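PDB 3E6E: alanine racemase from Enterococcus faecalis, which belongs to the alanine racemase family, pairing an N-terminal TIM-barrel domain with a mainly beta C-terminal domain. Local coordinates for residues Phe161-Ile166 with Ala193-Leu198. The protein carries 1 engineered substitution. Residues are numbered along the deposited sequence; the frame is centred on the assembly and turned at random.
Sequences FLWEGI and AVLEEL
Trp163 carries most of the contact between the approach to and start of strand 165-167 and the segment 193-198, which leads from helix 179-193 toward strand 201-203. Its CG stands anti to the backbone N (chi1 -175°), which sends the indole out toward the loop with the benzene end leading. There CH2 meets the loop backbone: the carbonyl O of Glu197 lies in the plane of the ring at its edge, 3.9 Å from CH2, while Leu198 CA approaches the same carbon obliquely at 4.0 Å. On the buried side, Leu195 CD1 comes obliquely to CZ2 of Trp163 at 4.3 Å, its chi2 of -178° carrying that methyl toward the indole. The loop reverses between these two touches through an inverse gamma turn centred on Glu196, where the Glu197 N to Leu195 O bond is weak. The turn brings Leu195 and the backbone of 197-198 to bear on a single ring. Packing loosens where the loop becomes exposed at Glu197 and Leu198: Leu198 CD2 meets CD1 of the buried Ile166 tip to tip at 4.4 Å, although the Leu198 side chain leaves its backbone away from the strand. Side-chain packing is apolar, but the nearest approach to the ring is a backbone carbonyl. The contact lies within a beta-alpha-beta unit of the TIM barrel: helix 179-193 links the parallel strands 165-167 and 201-203, Val152 and Val155 of helix 145-158 also pack on Trp163, and Ile166 touches Leu131 of strand 129-132 and Val202 of strand 201-203.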
ATOM      1  N   PHE A 161      30.791 -20.828  10.434  1.00 31.70           N
ATOM      2  CA  PHE A 161      29.594 -20.989   9.623  1.00 29.05           C
ATOM      3  C   PHE A 161      28.997 -22.355   9.951  1.00 28.49           C
ATOM      4  O   PHE A 161      29.503 -23.073  10.811  1.00 27.77           O
ATOM      5  CB  PHE A 161      29.955 -20.958   8.132  1.00 25.62           C
ATOM      6  CG  PHE A 161      30.606 -19.679   7.679  1.00 24.71           C
ATOM      7  CD1 PHE A 161      29.885 -18.489   7.635  1.00 25.04           C
ATOM      8  CD2 PHE A 161      31.935 -19.667   7.281  1.00 23.15           C
ATOM      9  CE1 PHE A 161      30.478 -17.312   7.201  1.00 23.83           C
ATOM     10  CE2 PHE A 161      32.537 -18.490   6.846  1.00 24.03           C
ATOM     11  CZ  PHE A 161      31.807 -17.311   6.806  1.00 24.20           C
ATOM     12  N   LEU A 162      27.918 -22.706   9.258  1.00 28.46           N
ATOM     13  CA  LEU A 162      27.294 -24.012   9.422  1.00 27.27           C
ATOM     14  C   LEU A 162      26.841 -24.580   8.080  1.00 27.19           C
ATOM     15  O   LEU A 162      26.986 -25.774   7.820  1.00 27.58           O
ATOM     16  CB  LEU A 162      26.106 -23.923  10.382  1.00 25.34           C
ATOM     17  CG  LEU A 162      25.198 -25.152  10.456  1.00 24.45           C
ATOM     18  CD1 LEU A 162      26.016 -26.409  10.714  1.00 21.13           C
ATOM     19  CD2 LEU A 162      24.135 -24.971  11.528  1.00 22.42           C
ATOM     20  N   TRP A 163      26.293 -23.715   7.233  1.00 26.28           N
ATOM     21  CA  TRP A 163      25.708 -24.147   5.969  1.00 27.20           C
ATOM     22  C   TRP A 163      24.488 -25.061   6.026  1.00 26.96           C
ATOM     23  O   TRP A 163      24.590 -26.264   5.778  1.00 28.06           O
ATOM     24  CB  TRP A 163      26.757 -24.846   5.102  1.00 26.58           C
ATOM     25  CG  TRP A 163      26.261 -25.206   3.736  1.00 26.92           C
ATOM     26  CD1 TRP A 163      25.433 -24.465   2.942  1.00 27.45           C
ATOM     27  CD2 TRP A 163      26.564 -26.394   2.997  1.00 28.34           C
ATOM     28  NE1 TRP A 163      25.202 -25.122   1.757  1.00 28.70           N
ATOM     29  CE2 TRP A 163      25.885 -26.310   1.765  1.00 28.64           C
ATOM     30  CE3 TRP A 163      27.344 -27.528   3.252  1.00 28.37           C
ATOM     31  CZ2 TRP A 163      25.962 -27.309   0.796  1.00 27.31           C
ATOM     32  CZ3 TRP A 163      27.418 -28.519   2.289  1.00 27.60           C
ATOM     33  CH2 TRP A 163      26.731 -28.402   1.078  1.00 26.58           C
ATOM     34  N   GLU A 164      23.336 -24.484   6.350  1.00 26.12           N
ATOM     35  CA  GLU A 164      22.139 -25.243   6.598  1.00 25.61           C
ATOM     36  C   GLU A 164      21.575 -25.789   5.310  1.00 24.90           C
ATOM     37  O   GLU A 164      20.854 -26.785   5.328  1.00 26.06           O
ATOM     38  CB  GLU A 164      21.109 -24.359   7.278  1.00 27.59           C
ATOM     39  CG  GLU A 164      20.591 -24.920   8.565  1.00 27.98           C
ATOM     40  CD  GLU A 164      19.779 -23.908   9.312  1.00 29.02           C
ATOM     41  OE1 GLU A 164      18.719 -23.497   8.788  1.00 27.36           O
ATOM     42  OE2 GLU A 164      20.216 -23.517  10.417  1.00 30.59           O
ATOM     43  N   GLY A 165      21.884 -25.145   4.187  1.00 23.18           N
ATOM     44  CA  GLY A 165      21.359 -25.657   2.934  1.00 22.52           C
ATOM     45  C   GLY A 165      21.673 -24.916   1.655  1.00 21.98           C
ATOM     46  O   GLY A 165      22.343 -23.890   1.659  1.00 23.18           O
ATOM     47  N   ILE A 166      21.207 -25.481   0.550  1.00 21.23           N
ATOM     48  CA  ILE A 166      21.362 -24.882  -0.768  1.00 21.55           C
ATOM     49  C   ILE A 166      19.955 -24.847  -1.338  1.00 22.23           C
ATOM     50  O   ILE A 166      19.092 -25.644  -0.969  1.00 21.66           O
ATOM     51  CB  ILE A 166      22.228 -25.723  -1.760  1.00 21.42           C
ATOM     52  CG1 ILE A 166      22.726 -26.993  -1.091  1.00 22.47           C
ATOM     53  CG2 ILE A 166      23.367 -24.894  -2.310  1.00 19.98           C
ATOM     54  CD1 ILE A 166      21.756 -28.132  -1.227  1.00 26.25           C
ATOM     55  N   ALA A 193      25.814 -31.553  -8.330  1.00 29.59           N
ATOM     56  CA  ALA A 193      26.615 -32.643  -8.893  1.00 29.34           C
ATOM     57  C   ALA A 193      28.112 -32.590  -8.573  1.00 29.79           C
ATOM     58  O   ALA A 193      28.807 -33.610  -8.594  1.00 30.43           O
ATOM     59  CB  ALA A 193      26.414 -32.695 -10.407  1.00 27.97           C
ATOM     60  N   VAL A 194      28.617 -31.408  -8.272  1.00 29.41           N
ATOM     61  CA  VAL A 194      30.022 -31.295  -7.975  1.00 30.15           C
ATOM     62  C   VAL A 194      30.288 -31.267  -6.476  1.00 31.33           C
ATOM     63  O   VAL A 194      31.433 -31.284  -6.040  1.00 32.76           O
ATOM     64  CB  VAL A 194      30.602 -30.056  -8.640  1.00 29.58           C
ATOM     65  CG1 VAL A 194      32.121 -30.086  -8.544  1.00 32.57           C
ATOM     66  CG2 VAL A 194      30.158 -30.009 -10.095  1.00 27.12           C
ATOM     67  N   LEU A 195      29.230 -31.243  -5.681  1.00 33.22           N
ATOM     68  CA  LEU A 195      29.388 -31.227  -4.234  1.00 34.93           C
ATOM     69  C   LEU A 195      29.311 -32.644  -3.704  1.00 37.46           C
ATOM     70  O   LEU A 195      28.249 -33.263  -3.727  1.00 38.50           O
ATOM     71  CB  LEU A 195      28.279 -30.406  -3.582  1.00 32.82           C
ATOM     72  CG  LEU A 195      28.008 -29.000  -4.100  1.00 31.94           C
ATOM     73  CD1 LEU A 195      26.909 -28.372  -3.257  1.00 32.64           C
ATOM     74  CD2 LEU A 195      29.262 -28.170  -4.034  1.00 30.24           C
ATOM     75  N   GLU A 196      30.425 -33.181  -3.232  1.00 40.67           N
ATOM     76  CA  GLU A 196      30.374 -34.534  -2.694  1.00 44.20           C
ATOM     77  C   GLU A 196      29.873 -34.404  -1.261  1.00 44.85           C
ATOM     78  O   GLU A 196      30.594 -34.712  -0.314  1.00 46.27           O
ATOM     79  CB  GLU A 196      31.758 -35.200  -2.719  1.00 45.72           C
ATOM     80  CG  GLU A 196      32.362 -35.430  -4.123  1.00 49.13           C
ATOM     81  CD  GLU A 196      31.462 -36.239  -5.074  1.00 50.57           C
ATOM     82  OE1 GLU A 196      30.761 -37.172  -4.619  1.00 50.40           O
ATOM     83  OE2 GLU A 196      31.476 -35.948  -6.294  1.00 50.54           O
ATOM     84  N   GLU A 197      28.634 -33.928  -1.123  1.00 45.55           N
ATOM     85  CA  GLU A 197      27.995 -33.724   0.177  1.00 44.65           C
ATOM     86  C   GLU A 197      26.855 -32.688   0.073  1.00 43.57           C
ATOM     87  O   GLU A 197      26.859 -31.833  -0.814  1.00 42.90           O
ATOM     88  CB  GLU A 197      29.030 -33.241   1.190  1.00 45.09           C
ATOM     89  CG  GLU A 197      28.617 -33.395   2.632  1.00 48.00           C
ATOM     90  CD  GLU A 197      29.503 -34.374   3.382  1.00 49.65           C
ATOM     91  OE1 GLU A 197      29.318 -35.599   3.207  1.00 49.56           O
ATOM     92  OE2 GLU A 197      30.390 -33.914   4.139  1.00 50.78           O
ATOM     93  N   LEU A 198      25.888 -32.765   0.985  1.00 41.53           N
ATOM     94  CA  LEU A 198      24.758 -31.840   0.995  1.00 38.95           C
ATOM     95  C   LEU A 198      24.416 -31.475   2.432  1.00 38.20           C
ATOM     96  O   LEU A 198      24.722 -32.222   3.356  1.00 39.62           O
ATOM     97  CB  LEU A 198      23.549 -32.485   0.334  1.00 38.66           C
ATOM     98  CG  LEU A 198      23.810 -32.995  -1.079  1.00 38.58           C
ATOM     99  CD1 LEU A 198      22.671 -33.888  -1.529  1.00 38.48           C
ATOM    100  CD2 LEU A 198      23.989 -31.818  -2.009  1.00 38.68           C
TER